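PDB 5O8P: L-lysine 6-monooxygenase involved in desferrioxamine biosynthesis from Erwinia amylovora CFBP1430, which acts as an FAD- and NADP(H)-dependent cadaverine monooxygenase, probably N-hydroxylating this diamine during biosynthesis of the siderophore desferrioxamine. Local coordinates for residues B[14-20]-B[156-160]; B[19-23]-B[381-385]; B[63-69]-B[396-400]; B[368-372]-B[401-406]. All blocks are in the same frame, centred on the assembly; numbering follows the deposited sequence.

Interaction 1: residues B[14-20]-B[156-160]. With FAD (flavin-adenine dinucleotide), chain C.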
# COMPACT_ATOMS: atom_id res chain seq x y z
N ILE B 14 34.23 -14.75 -19.72
CA ILE B 14 35.11 -14.92 -18.56
C ILE B 14 34.44 -14.29 -17.35
O ILE B 14 34.28 -13.09 -17.30
CB ILE B 14 36.47 -14.25 -18.80
CG1 ILE B 14 37.16 -14.86 -20.01
CG2 ILE B 14 37.34 -14.33 -17.55
CD1 ILE B 14 38.42 -14.13 -20.43
N GLY B 15 34.07 -15.12 -16.39
CA GLY B 15 33.29 -14.71 -15.22
C GLY B 15 31.86 -15.15 -15.40
O GLY B 15 31.32 -14.97 -16.47
N ILE B 16 31.26 -15.76 -14.38
CA ILE B 16 29.87 -16.18 -14.41
C ILE B 16 29.15 -15.57 -13.20
O ILE B 16 28.81 -16.24 -12.20
CB ILE B 16 29.70 -17.71 -14.46
CG1 ILE B 16 30.47 -18.29 -15.65
CG2 ILE B 16 28.23 -18.09 -14.62
CD1 ILE B 16 30.64 -19.80 -15.56
N GLY B 17 28.94 -14.27 -13.31
CA GLY B 17 28.02 -13.56 -12.43
C GLY B 17 26.65 -13.67 -13.03
O GLY B 17 26.48 -14.38 -14.02
N PRO B 18 25.66 -12.97 -12.46
CA PRO B 18 24.31 -13.03 -13.02
C PRO B 18 24.22 -12.51 -14.45
O PRO B 18 23.38 -13.00 -15.21
CB PRO B 18 23.47 -12.15 -12.09
CG PRO B 18 24.32 -11.94 -10.87
CD PRO B 18 25.74 -12.04 -11.32
N PHE B 19 25.09 -11.58 -14.81
CA PHE B 19 25.13 -11.09 -16.20
C PHE B 19 25.59 -12.14 -17.22
O PHE B 19 24.86 -12.42 -18.17
CB PHE B 19 25.96 -9.80 -16.31
CG PHE B 19 25.44 -8.69 -15.46
CD1 PHE B 19 24.07 -8.38 -15.42
CD2 PHE B 19 26.30 -7.92 -14.71
CE1 PHE B 19 23.58 -7.37 -14.64
CE2 PHE B 19 25.80 -6.88 -13.93
CZ PHE B 19 24.45 -6.63 -13.89
N ASN B 20 26.77 -12.73 -17.05
CA ASN B 20 27.22 -13.80 -17.97
C ASN B 20 26.41 -15.08 -17.83
O ASN B 20 26.29 -15.81 -18.80
CB ASN B 20 28.70 -14.12 -17.84
CG ASN B 20 29.59 -13.27 -18.74
OD1 ASN B 20 29.10 -12.48 -19.53
ND2 ASN B 20 30.89 -13.42 -18.61
N VAL B 156 33.85 -11.89 -23.82
CA VAL B 156 32.91 -11.04 -23.09
C VAL B 156 33.28 -11.15 -21.61
O VAL B 156 33.14 -12.22 -20.99
CB VAL B 156 31.42 -11.33 -23.45
CG1 VAL B 156 31.23 -12.72 -24.01
CG2 VAL B 156 30.47 -11.12 -22.27
N LEU B 157 33.76 -10.03 -21.06
CA LEU B 157 34.31 -9.96 -19.70
C LEU B 157 33.22 -9.61 -18.68
O LEU B 157 32.85 -8.46 -18.54
CB LEU B 157 35.44 -8.92 -19.65
CG LEU B 157 36.55 -9.07 -20.70
CD1 LEU B 157 37.62 -8.01 -20.55
CD2 LEU B 157 37.18 -10.45 -20.66
N GLY B 158 32.71 -10.63 -17.99
CA GLY B 158 31.72 -10.45 -16.93
C GLY B 158 32.32 -10.74 -15.56
O GLY B 158 31.69 -11.39 -14.74
N THR B 159 33.54 -10.23 -15.36
CA THR B 159 34.39 -10.50 -14.20
C THR B 159 33.78 -9.96 -12.90
O THR B 159 33.94 -10.54 -11.84
CB THR B 159 35.81 -9.88 -14.44
OG1 THR B 159 36.66 -10.87 -15.03
CG2 THR B 159 36.51 -9.34 -13.18
N GLY B 160 33.08 -8.84 -13.01
CA GLY B 160 32.48 -8.21 -11.86
C GLY B 160 33.44 -7.33 -11.09
O GLY B 160 34.65 -7.32 -11.37
PA FAD C . 29.76 -11.14 -10.00
O1A FAD C . 29.11 -11.87 -8.84
O2A FAD C . 30.83 -10.11 -9.71
O5B FAD C . 30.35 -12.30 -10.95
C5B FAD C . 31.73 -12.37 -11.32
C4B FAD C . 32.26 -13.80 -11.37
O4B FAD C . 33.47 -13.83 -12.14
C3B FAD C . 32.62 -14.34 -9.99
O3B FAD C . 32.07 -15.65 -9.85
C2B FAD C . 34.15 -14.30 -9.95
O2B FAD C . 34.74 -15.33 -9.15
C1B FAD C . 34.51 -14.49 -11.41
N9A FAD C . 35.87 -14.06 -11.81
C8A FAD C . 36.49 -12.88 -11.59
N7A FAD C . 37.74 -12.89 -12.13
C5A FAD C . 37.93 -14.09 -12.72
C6A FAD C . 39.01 -14.79 -13.47
N6A FAD C . 40.20 -14.17 -13.72
N1A FAD C . 38.78 -16.05 -13.91
C2A FAD C . 37.61 -16.69 -13.67
N3A FAD C . 36.60 -16.12 -12.99
C4A FAD C . 36.69 -14.86 -12.50
N1 FAD C . 21.37 -5.39 -8.66
C2 FAD C . 20.04 -5.48 -8.97
O2 FAD C . 19.67 -5.10 -10.10
N3 FAD C . 19.13 -5.97 -8.10
C4 FAD C . 19.48 -6.40 -6.87
O4 FAD C . 18.62 -6.84 -6.09
C4X FAD C . 20.90 -6.33 -6.46
N5 FAD C . 21.31 -6.75 -5.24
C5X FAD C . 22.62 -6.67 -4.90
C6 FAD C . 22.99 -7.11 -3.63
C7 FAD C . 24.31 -7.07 -3.20
C7M FAD C . 24.68 -7.55 -1.82
C8 FAD C . 25.35 -6.54 -4.13
C8M FAD C . 26.79 -6.48 -3.70
C9 FAD C . 25.00 -6.09 -5.40
C9A FAD C . 23.66 -6.13 -5.85
N10 FAD C . 23.25 -5.69 -7.15
C10 FAD C . 21.86 -5.78 -7.46
C1' FAD C . 24.18 -5.15 -8.18
C2' FAD C . 24.66 -6.23 -9.17
O2' FAD C . 23.55 -7.02 -9.64
C3' FAD C . 25.75 -7.15 -8.60
O3' FAD C . 26.91 -6.39 -8.24
C4' FAD C . 26.18 -8.26 -9.58
O4' FAD C . 26.69 -9.37 -8.84
C5' FAD C . 27.25 -7.80 -10.56
O5' FAD C . 27.21 -8.64 -11.72
P FAD C . 28.50 -9.49 -12.14
O1P FAD C . 28.13 -10.33 -13.35
O2P FAD C . 29.60 -8.47 -12.24
O3P FAD C . 28.54 -10.44 -10.82
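Two glycine-rich turns press together so closely here that a beta carbon would break the contact: one on Gly15 would sit 2.5 Å from the O of Gly158, and one on Gly158 would sit 2.5 Å from the ND2 of Asn20. The approach begins as a parallel beta bridge between Ile14 and Leu157, their CA atoms 5.2 Å apart. Ile14 N donates to Val156 O at 3.0 Å. Gly158 N donates in turn to Ile14 O at 3.0 Å, while Ile14 CD1 packs on Leu157 CD2 at 3.9 Å. Past the bridge both chains leave the sheet and turn toward the cofactor. Gly15-Ile16-Gly17-Pro18-Phe19-Asn20 is the dinucleotide-binding turn of a Rossmann-type fold, a GxGxxN variant between strand 8-14 and helix 18-27. Asn20 ties that turn shut: its ND2 gives a hydrogen bond to Gly15 O (2.7 Å) and a weak one to Val156 O (3.5 Å), and its OD1 is taken by Gln382. FAD lies along both turns. Gly17 CA comes within 3.0 Å of FAD O5B, and a beta carbon there would run into FAD O1P; from the other turn, Gly160 CA reaches 2.9 Å from FAD O2P and Thr159 O 2.9 Å from FAD C5B.

Interaction 2: residues B[19-23]-B[381-385]. With FAD (flavin-adenine dinucleotide), chain C.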
# COMPACT_ATOMS: atom_id res chain seq x y z
N PHE B 19 25.09 -11.58 -14.81
CA PHE B 19 25.13 -11.09 -16.20
C PHE B 19 25.59 -12.14 -17.22
O PHE B 19 24.86 -12.42 -18.17
CB PHE B 19 25.96 -9.80 -16.31
CG PHE B 19 25.44 -8.69 -15.46
CD1 PHE B 19 24.07 -8.38 -15.42
CD2 PHE B 19 26.30 -7.92 -14.71
CE1 PHE B 19 23.58 -7.37 -14.64
CE2 PHE B 19 25.80 -6.88 -13.93
CZ PHE B 19 24.45 -6.63 -13.89
N ASN B 20 26.77 -12.73 -17.05
CA ASN B 20 27.22 -13.80 -17.97
C ASN B 20 26.41 -15.08 -17.83
O ASN B 20 26.29 -15.81 -18.80
CB ASN B 20 28.70 -14.12 -17.84
CG ASN B 20 29.59 -13.27 -18.74
OD1 ASN B 20 29.10 -12.48 -19.53
ND2 ASN B 20 30.89 -13.42 -18.61
N LEU B 21 25.85 -15.35 -16.66
CA LEU B 21 24.93 -16.48 -16.51
C LEU B 21 23.69 -16.24 -17.36
O LEU B 21 23.13 -17.17 -17.95
CB LEU B 21 24.54 -16.69 -15.05
CG LEU B 21 23.62 -17.88 -14.76
CD1 LEU B 21 24.27 -19.19 -15.19
CD2 LEU B 21 23.21 -17.96 -13.28
N GLY B 22 23.25 -14.98 -17.43
CA GLY B 22 22.18 -14.57 -18.34
C GLY B 22 22.56 -14.83 -19.77
O GLY B 22 21.86 -15.57 -20.47
N LEU B 23 23.68 -14.26 -20.21
CA LEU B 23 24.18 -14.49 -21.57
C LEU B 23 24.23 -15.98 -21.91
O LEU B 23 23.88 -16.38 -23.03
CB LEU B 23 25.57 -13.89 -21.76
CG LEU B 23 26.15 -13.85 -23.18
CD1 LEU B 23 25.15 -13.32 -24.18
CD2 LEU B 23 27.42 -13.02 -23.21
N VAL B 381 32.32 -6.08 -22.66
CA VAL B 381 32.29 -6.05 -21.20
C VAL B 381 30.85 -6.01 -20.69
O VAL B 381 29.99 -5.44 -21.34
CB VAL B 381 33.11 -4.87 -20.62
CG1 VAL B 381 34.60 -5.00 -20.98
CG2 VAL B 381 32.56 -3.50 -21.04
N GLN B 382 30.61 -6.66 -19.55
CA GLN B 382 29.33 -6.64 -18.83
C GLN B 382 29.64 -5.96 -17.51
O GLN B 382 30.47 -6.46 -16.76
CB GLN B 382 28.85 -8.05 -18.53
CG GLN B 382 28.69 -8.95 -19.74
CD GLN B 382 27.26 -9.34 -20.00
OE1 GLN B 382 26.39 -8.49 -20.10
NE2 GLN B 382 27.01 -10.65 -20.11
N ASN B 383 28.98 -4.84 -17.21
CA ASN B 383 29.14 -4.17 -15.91
C ASN B 383 30.57 -3.62 -15.66
O ASN B 383 31.09 -3.73 -14.55
CB ASN B 383 28.72 -5.14 -14.79
CG ASN B 383 28.43 -4.45 -13.44
OD1 ASN B 383 27.86 -3.35 -13.36
ND2 ASN B 383 28.81 -5.14 -12.36
N ALA B 384 31.21 -3.03 -16.66
CA ALA B 384 32.38 -2.15 -16.41
C ALA B 384 32.31 -0.87 -17.25
O ALA B 384 33.34 -0.27 -17.60
CB ALA B 384 33.68 -2.92 -16.65
N GLU B 385 31.09 -0.47 -17.58
CA GLU B 385 30.81 0.64 -18.49
C GLU B 385 29.93 1.72 -17.82
O GLU B 385 29.33 2.52 -18.53
CB GLU B 385 30.18 0.11 -19.80
CG GLU B 385 28.72 -0.39 -19.74
CD GLU B 385 28.54 -1.82 -19.26
OE1 GLU B 385 29.47 -2.38 -18.67
OE2 GLU B 385 27.44 -2.37 -19.45
PA FAD C . 29.76 -11.14 -10.00
O1A FAD C . 29.11 -11.87 -8.84
O2A FAD C . 30.83 -10.11 -9.71
O5B FAD C . 30.35 -12.30 -10.95
C5B FAD C . 31.73 -12.37 -11.32
C4B FAD C . 32.26 -13.80 -11.37
O4B FAD C . 33.47 -13.83 -12.14
C3B FAD C . 32.62 -14.34 -9.99
O3B FAD C . 32.07 -15.65 -9.85
C2B FAD C . 34.15 -14.30 -9.95
O2B FAD C . 34.74 -15.33 -9.15
C1B FAD C . 34.51 -14.49 -11.41
N9A FAD C . 35.87 -14.06 -11.81
C8A FAD C . 36.49 -12.88 -11.59
N7A FAD C . 37.74 -12.89 -12.13
C5A FAD C . 37.93 -14.09 -12.72
C6A FAD C . 39.01 -14.79 -13.47
N6A FAD C . 40.20 -14.17 -13.72
N1A FAD C . 38.78 -16.05 -13.91
C2A FAD C . 37.61 -16.69 -13.67
N3A FAD C . 36.60 -16.12 -12.99
C4A FAD C . 36.69 -14.86 -12.50
N1 FAD C . 21.37 -5.39 -8.66
C2 FAD C . 20.04 -5.48 -8.97
O2 FAD C . 19.67 -5.10 -10.10
N3 FAD C . 19.13 -5.97 -8.10
C4 FAD C . 19.48 -6.40 -6.87
O4 FAD C . 18.62 -6.84 -6.09
C4X FAD C . 20.90 -6.33 -6.46
N5 FAD C . 21.31 -6.75 -5.24
C5X FAD C . 22.62 -6.67 -4.90
C6 FAD C . 22.99 -7.11 -3.63
C7 FAD C . 24.31 -7.07 -3.20
C7M FAD C . 24.68 -7.55 -1.82
C8 FAD C . 25.35 -6.54 -4.13
C8M FAD C . 26.79 -6.48 -3.70
C9 FAD C . 25.00 -6.09 -5.40
C9A FAD C . 23.66 -6.13 -5.85
N10 FAD C . 23.25 -5.69 -7.15
C10 FAD C . 21.86 -5.78 -7.46
C1' FAD C . 24.18 -5.15 -8.18
C2' FAD C . 24.66 -6.23 -9.17
O2' FAD C . 23.55 -7.02 -9.64
C3' FAD C . 25.75 -7.15 -8.60
O3' FAD C . 26.91 -6.39 -8.24
C4' FAD C . 26.18 -8.26 -9.58
O4' FAD C . 26.69 -9.37 -8.84
C5' FAD C . 27.25 -7.80 -10.56
O5' FAD C . 27.21 -8.64 -11.72
P FAD C . 28.50 -9.49 -12.14
O1P FAD C . 28.13 -10.33 -13.35
O2P FAD C . 29.60 -8.47 -12.24
O3P FAD C . 28.54 -10.44 -10.82
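Helix 18-27, the first helix of the Rossmann-type FAD-binding fold, meets the loop that leaves strand 379-381. Val381 closes that strand and its CA-to-CB bond points away from the helix. Gln382 does most of the joining. Its side chain runs toward the helix, with CD 3.9 Å from Phe19 CB and NE2 3.9 Å from Leu23 CB, and NE2 donates a nearly straight hydrogen bond to Asn20 OD1 at 2.8 Å. The ND2 of Asn20 is held by Gly15 O in the cofactor turn, so this one amide links the loop to the glycine-rich turn, while Gln382 also bonds to Arg402 and Asn403 of helix 399-410. Next comes Asn383 in a left-handed backbone conformation (phi/psi 64/41). Its CB lies 3.5 Å from Phe19 CE2, and its ND2 gives a weak hydrogen bond to FAD O2P at 3.4 Å; Phe19 CE2 itself is 3.2 Å from FAD O5'. Helix and loop thus meet the cofactor side by side. Beyond this the loop turns away. Glu385 is the N-cap residue of helix 386-389, its OE2 salt-bridged to Arg402, while its OE1 accepts a hydrogen bond from Ala384 N at 2.7 Å.

Interaction 3: residues B[63-69]-B[396-400]. With FAD (flavin-adenine dinucleotide), chain C.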
# COMPACT_ATOMS: atom_id res chain seq x y z
N ALA B 63 12.97 -9.34 -14.25
CA ALA B 63 14.42 -9.17 -14.38
C ALA B 63 15.11 -10.38 -13.75
O ALA B 63 15.78 -10.29 -12.71
CB ALA B 63 14.88 -7.87 -13.76
N ASP B 64 14.92 -11.50 -14.41
CA ASP B 64 15.58 -12.75 -14.12
C ASP B 64 16.66 -12.90 -15.21
O ASP B 64 17.15 -11.89 -15.71
CB ASP B 64 14.54 -13.90 -14.10
CG ASP B 64 13.82 -14.11 -15.46
OD1 ASP B 64 14.20 -13.50 -16.48
OD2 ASP B 64 12.85 -14.89 -15.50
N LEU B 65 17.04 -14.11 -15.59
CA LEU B 65 18.18 -14.30 -16.48
C LEU B 65 17.84 -14.06 -17.96
O LEU B 65 18.73 -13.73 -18.76
CB LEU B 65 18.76 -15.69 -16.27
CG LEU B 65 19.29 -15.96 -14.85
CD1 LEU B 65 19.39 -17.44 -14.54
CD2 LEU B 65 20.64 -15.28 -14.67
N VAL B 66 16.55 -14.19 -18.29
CA VAL B 66 16.09 -14.35 -19.68
C VAL B 66 14.78 -13.63 -20.08
O VAL B 66 14.67 -13.20 -21.23
CB VAL B 66 15.91 -15.85 -20.01
CG1 VAL B 66 17.25 -16.56 -19.97
CG2 VAL B 66 14.94 -16.53 -19.06
N THR B 67 13.81 -13.53 -19.17
CA THR B 67 12.45 -13.08 -19.50
C THR B 67 12.35 -11.76 -20.31
O THR B 67 11.48 -11.65 -21.16
CB THR B 67 11.55 -13.02 -18.24
OG1 THR B 67 11.37 -14.33 -17.68
CG2 THR B 67 10.17 -12.51 -18.54
N LEU B 68 13.21 -10.77 -20.08
CA LEU B 68 13.09 -9.50 -20.82
C LEU B 68 13.58 -9.60 -22.26
O LEU B 68 13.36 -8.70 -23.05
CB LEU B 68 13.77 -8.34 -20.09
CG LEU B 68 13.12 -7.94 -18.74
CD1 LEU B 68 13.85 -6.79 -18.08
CD2 LEU B 68 11.64 -7.61 -18.87
N ALA B 69 14.29 -10.67 -22.57
CA ALA B 69 14.66 -10.99 -23.94
C ALA B 69 13.78 -12.09 -24.52
O ALA B 69 13.51 -12.08 -25.72
CB ALA B 69 16.11 -11.43 -23.99
N LEU B 396 20.19 -5.54 -12.85
CA LEU B 396 19.73 -6.83 -13.40
C LEU B 396 18.63 -6.64 -14.44
O LEU B 396 18.51 -7.44 -15.37
CB LEU B 396 19.23 -7.77 -12.29
CG LEU B 396 20.24 -8.30 -11.28
CD1 LEU B 396 19.56 -9.21 -10.27
CD2 LEU B 396 21.38 -9.03 -11.97
N GLY B 397 17.84 -5.58 -14.29
CA GLY B 397 16.80 -5.19 -15.23
C GLY B 397 17.25 -4.85 -16.64
O GLY B 397 16.45 -4.93 -17.56
N MET B 398 18.52 -4.46 -16.82
CA MET B 398 19.05 -4.22 -18.17
C MET B 398 20.09 -5.25 -18.61
O MET B 398 20.87 -5.01 -19.53
CB MET B 398 19.58 -2.79 -18.26
CG MET B 398 18.47 -1.76 -18.13
SD MET B 398 17.24 -1.82 -19.46
CE MET B 398 18.10 -0.92 -20.78
N ALA B 399 20.05 -6.43 -17.97
CA ALA B 399 20.97 -7.51 -18.27
C ALA B 399 20.58 -8.16 -19.58
O ALA B 399 21.43 -8.38 -20.44
CB ALA B 399 20.96 -8.54 -17.15
N CYS B 400 19.29 -8.47 -19.74
CA CYS B 400 18.78 -9.00 -21.02
C CYS B 400 18.94 -8.03 -22.19
O CYS B 400 19.24 -8.47 -23.30
CB CYS B 400 17.32 -9.41 -20.91
SG CYS B 400 17.08 -10.98 -20.09
PA FAD C . 29.76 -11.14 -10.00
O1A FAD C . 29.11 -11.87 -8.84
O2A FAD C . 30.83 -10.11 -9.71
O5B FAD C . 30.35 -12.30 -10.95
C5B FAD C . 31.73 -12.37 -11.32
C4B FAD C . 32.26 -13.80 -11.37
O4B FAD C . 33.47 -13.83 -12.14
C3B FAD C . 32.62 -14.34 -9.99
O3B FAD C . 32.07 -15.65 -9.85
C2B FAD C . 34.15 -14.30 -9.95
O2B FAD C . 34.74 -15.33 -9.15
C1B FAD C . 34.51 -14.49 -11.41
N9A FAD C . 35.87 -14.06 -11.81
C8A FAD C . 36.49 -12.88 -11.59
N7A FAD C . 37.74 -12.89 -12.13
C5A FAD C . 37.93 -14.09 -12.72
C6A FAD C . 39.01 -14.79 -13.47
N6A FAD C . 40.20 -14.17 -13.72
N1A FAD C . 38.78 -16.05 -13.91
C2A FAD C . 37.61 -16.69 -13.67
N3A FAD C . 36.60 -16.12 -12.99
C4A FAD C . 36.69 -14.86 -12.50
N1 FAD C . 21.37 -5.39 -8.66
C2 FAD C . 20.04 -5.48 -8.97
O2 FAD C . 19.67 -5.10 -10.10
N3 FAD C . 19.13 -5.97 -8.10
C4 FAD C . 19.48 -6.40 -6.87
O4 FAD C . 18.62 -6.84 -6.09
C4X FAD C . 20.90 -6.33 -6.46
N5 FAD C . 21.31 -6.75 -5.24
C5X FAD C . 22.62 -6.67 -4.90
C6 FAD C . 22.99 -7.11 -3.63
C7 FAD C . 24.31 -7.07 -3.20
C7M FAD C . 24.68 -7.55 -1.82
C8 FAD C . 25.35 -6.54 -4.13
C8M FAD C . 26.79 -6.48 -3.70
C9 FAD C . 25.00 -6.09 -5.40
C9A FAD C . 23.66 -6.13 -5.85
N10 FAD C . 23.25 -5.69 -7.15
C10 FAD C . 21.86 -5.78 -7.46
C1' FAD C . 24.18 -5.15 -8.18
C2' FAD C . 24.66 -6.23 -9.17
O2' FAD C . 23.55 -7.02 -9.64
C3' FAD C . 25.75 -7.15 -8.60
O3' FAD C . 26.91 -6.39 -8.24
C4' FAD C . 26.18 -8.26 -9.58
O4' FAD C . 26.69 -9.37 -8.84
C5' FAD C . 27.25 -7.80 -10.56
O5' FAD C . 27.21 -8.64 -11.72
P FAD C . 28.50 -9.49 -12.14
O1P FAD C . 28.13 -10.33 -13.35
O2P FAD C . 29.60 -8.47 -12.24
O3P FAD C . 28.54 -10.44 -10.82
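An Asx turn meets the start of a helix here. Asp64 OD1 accepts from Val66 N (3.0 Å) and Thr67 N (2.7 Å), curling the loop 63-69 over the 3-10 turn 396-397 and Cys400 at the head of helix 399-410. Cys400 is enclosed most completely: its SG sits in the hollow of the curl, 3.5 Å from both Leu65 O and Val66 O, and its CB packs against Leu68 CB at 3.8 Å and Ala69 CB at 3.9 Å. Ala63 closes in at the other end, its CB 3.6 Å from Gly397 CA. Leu68 bridges the two ends, with CB on Cys400 and CD1 3.2 Å from Gly397 O. This packing also borders the subunit interface: Lys82 of the second subunit is hydrogen-bonded to Leu68 O, and Leu87 of that second subunit packs on the Leu68 side chain. The 3-10 turn just ahead of the helix also meets the cofactor: Leu396 N donates a straight hydrogen bond to FAD O2 at 2.8 Å.

Interaction 4: residues B[368-372]-B[401-406]; sequences QRNYS and YRNSVL
This is a loop-on-helix contact, largely apolar, in which a tight turn ahead of strand 379-381 docks a tyrosine ring on helix 399-410. Residues 368-371 form a type I turn, with Arg369 at -67/-29 and Asn370 at -83/15, and Tyr371 N donates to Gln368 O at 3.0 Å. Tyr371 then takes left-handed angles (73/15), so that Gln368 N reaches Ser372 O at 2.9 Å. Residues 401-406 are regular helix, and the backbones come nearest at Asn370 and Val405, CA to CA 6.6 Å. Tyr371, with chi1 m and chi2 -86°, points toward the helix. Arg402, t at chi1 and chi2, lays its CG over the ring face in a CH-pi contact, 3.4 Å from the centroid and almost on the normal; its guanidinium goes on to Glu385 and Phe19. At the ring edge, Tyr371 CD2 meets Val405 CG2 at 3.5 Å and Tyr371 OH meets Tyr401 CE2 at 3.4 Å, while Tyr371 CB is 4.1 Å from Leu406 CD2. Arg369 (chi1 t, chi2 p) swings its NH2 to 2.8 Å from Tyr401 OH, a weak hydrogen bond, though its main partner is Asp250 through a salt bridge. The double hydrogen bonding of Gln368 and the left-handed fourth residue are those of a type I turn with a G1 bulge, here carrying tyrosine in the left-handed position.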
# COMPACT_ATOMS: atom_id res chain seq x y z
N GLN B 368 32.44 1.36 -26.26
CA GLN B 368 31.59 1.78 -27.39
C GLN B 368 30.14 1.46 -27.05
O GLN B 368 29.87 0.79 -26.04
CB GLN B 368 31.98 1.06 -28.68
CG GLN B 368 33.47 1.05 -28.99
CD GLN B 368 34.05 2.42 -29.21
OE1 GLN B 368 33.91 2.98 -30.29
NE2 GLN B 368 34.75 2.94 -28.19
N ARG B 369 29.21 1.91 -27.89
CA ARG B 369 27.78 1.77 -27.57
C ARG B 369 27.34 0.32 -27.56
O ARG B 369 26.43 -0.02 -26.81
CB ARG B 369 26.89 2.62 -28.49
CG ARG B 369 25.38 2.51 -28.25
CD ARG B 369 24.97 3.10 -26.92
NE ARG B 369 23.57 2.84 -26.57
CZ ARG B 369 23.10 1.71 -26.03
NH1 ARG B 369 23.89 0.67 -25.77
NH2 ARG B 369 21.81 1.62 -25.73
N ASN B 370 28.01 -0.53 -28.34
CA ASN B 370 27.75 -1.98 -28.32
C ASN B 370 28.49 -2.75 -27.20
O ASN B 370 28.56 -3.98 -27.26
CB ASN B 370 28.04 -2.63 -29.69
CG ASN B 370 29.51 -2.58 -30.08
OD1 ASN B 370 30.31 -1.90 -29.46
ND2 ASN B 370 29.86 -3.31 -31.13
N TYR B 371 29.02 -2.04 -26.20
CA TYR B 371 29.69 -2.62 -25.03
C TYR B 371 31.08 -3.21 -25.34
O TYR B 371 31.66 -3.91 -24.50
CB TYR B 371 28.77 -3.62 -24.30
CG TYR B 371 27.43 -3.01 -23.94
CD1 TYR B 371 27.28 -2.29 -22.75
CD2 TYR B 371 26.33 -3.10 -24.79
CE1 TYR B 371 26.08 -1.70 -22.41
CE2 TYR B 371 25.11 -2.51 -24.47
CZ TYR B 371 24.98 -1.79 -23.29
OH TYR B 371 23.77 -1.19 -22.97
N SER B 372 31.64 -2.86 -26.51
CA SER B 372 32.94 -3.34 -26.93
C SER B 372 34.05 -2.39 -26.48
O SER B 372 33.84 -1.18 -26.42
CB SER B 372 32.96 -3.53 -28.46
OG SER B 372 33.15 -2.31 -29.14
N TYR B 401 18.75 -6.72 -21.96
CA TYR B 401 18.99 -5.73 -23.01
C TYR B 401 20.44 -5.87 -23.50
O TYR B 401 20.67 -6.10 -24.70
CB TYR B 401 18.71 -4.27 -22.57
CG TYR B 401 19.14 -3.26 -23.63
CD1 TYR B 401 18.40 -3.10 -24.80
CD2 TYR B 401 20.31 -2.51 -23.49
CE1 TYR B 401 18.82 -2.23 -25.80
CE2 TYR B 401 20.72 -1.61 -24.47
CZ TYR B 401 19.96 -1.48 -25.63
OH TYR B 401 20.32 -0.62 -26.65
N ARG B 402 21.39 -5.76 -22.58
CA ARG B 402 22.81 -5.79 -22.94
C ARG B 402 23.19 -7.13 -23.59
O ARG B 402 23.81 -7.16 -24.67
CB ARG B 402 23.71 -5.50 -21.72
CG ARG B 402 25.17 -5.20 -22.05
CD ARG B 402 26.06 -4.92 -20.85
NE ARG B 402 25.66 -5.71 -19.68
CZ ARG B 402 25.37 -5.24 -18.47
NH1 ARG B 402 25.50 -3.95 -18.16
NH2 ARG B 402 25.00 -6.10 -17.52
N ASN B 403 22.78 -8.23 -22.98
CA ASN B 403 23.00 -9.56 -23.55
C ASN B 403 22.43 -9.71 -24.96
O ASN B 403 23.06 -10.33 -25.83
CB ASN B 403 22.43 -10.66 -22.62
CG ASN B 403 23.26 -10.86 -21.36
OD1 ASN B 403 24.48 -10.76 -21.40
ND2 ASN B 403 22.60 -11.16 -20.25
N SER B 404 21.26 -9.11 -25.20
CA SER B 404 20.65 -9.14 -26.53
C SER B 404 21.44 -8.39 -27.60
O SER B 404 21.40 -8.81 -28.77
CB SER B 404 19.22 -8.62 -26.49
OG SER B 404 18.40 -9.53 -25.79
N VAL B 405 22.14 -7.30 -27.22
CA VAL B 405 22.95 -6.56 -28.21
C VAL B 405 24.32 -7.23 -28.37
O VAL B 405 24.93 -7.16 -29.44
CB VAL B 405 23.09 -5.00 -27.96
CG1 VAL B 405 21.93 -4.43 -27.13
CG2 VAL B 405 24.41 -4.60 -27.33
N LEU B 406 24.80 -7.87 -27.31
CA LEU B 406 26.00 -8.68 -27.41
C LEU B 406 25.75 -9.80 -28.38
O LEU B 406 26.56 -10.00 -29.29
CB LEU B 406 26.41 -9.25 -26.05
CG LEU B 406 26.94 -8.28 -25.01
CD1 LEU B 406 27.26 -9.06 -23.74
CD2 LEU B 406 28.14 -7.51 -25.51

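Overall arrangement
Interactions 1 and 2 are nearly one site, centres about 5 Å apart, sharing Phe19 and Asn20 on helix 18-27. Helix 399-410 supplies the second segments of interactions 3 and 4, centres about 13 Å apart. Interaction 2 is about 9 Å from interaction 4 and 11 Å from interaction 3, against 14 Å for interaction 1. Glu385 and Gln382 reach Arg402 and Asn403, while Phe19 packs on Ala399 and Leu396. In sequence, interaction 1 closes before interaction 4 opens, but interactions 2 and 3 cross each other and both cross interaction 4. The C-terminal part helps complete the N-terminal Rossmann-type unit, strand 379-381 joining its sheet, and FAD, touched by interactions 1 to 3, lies along the seam.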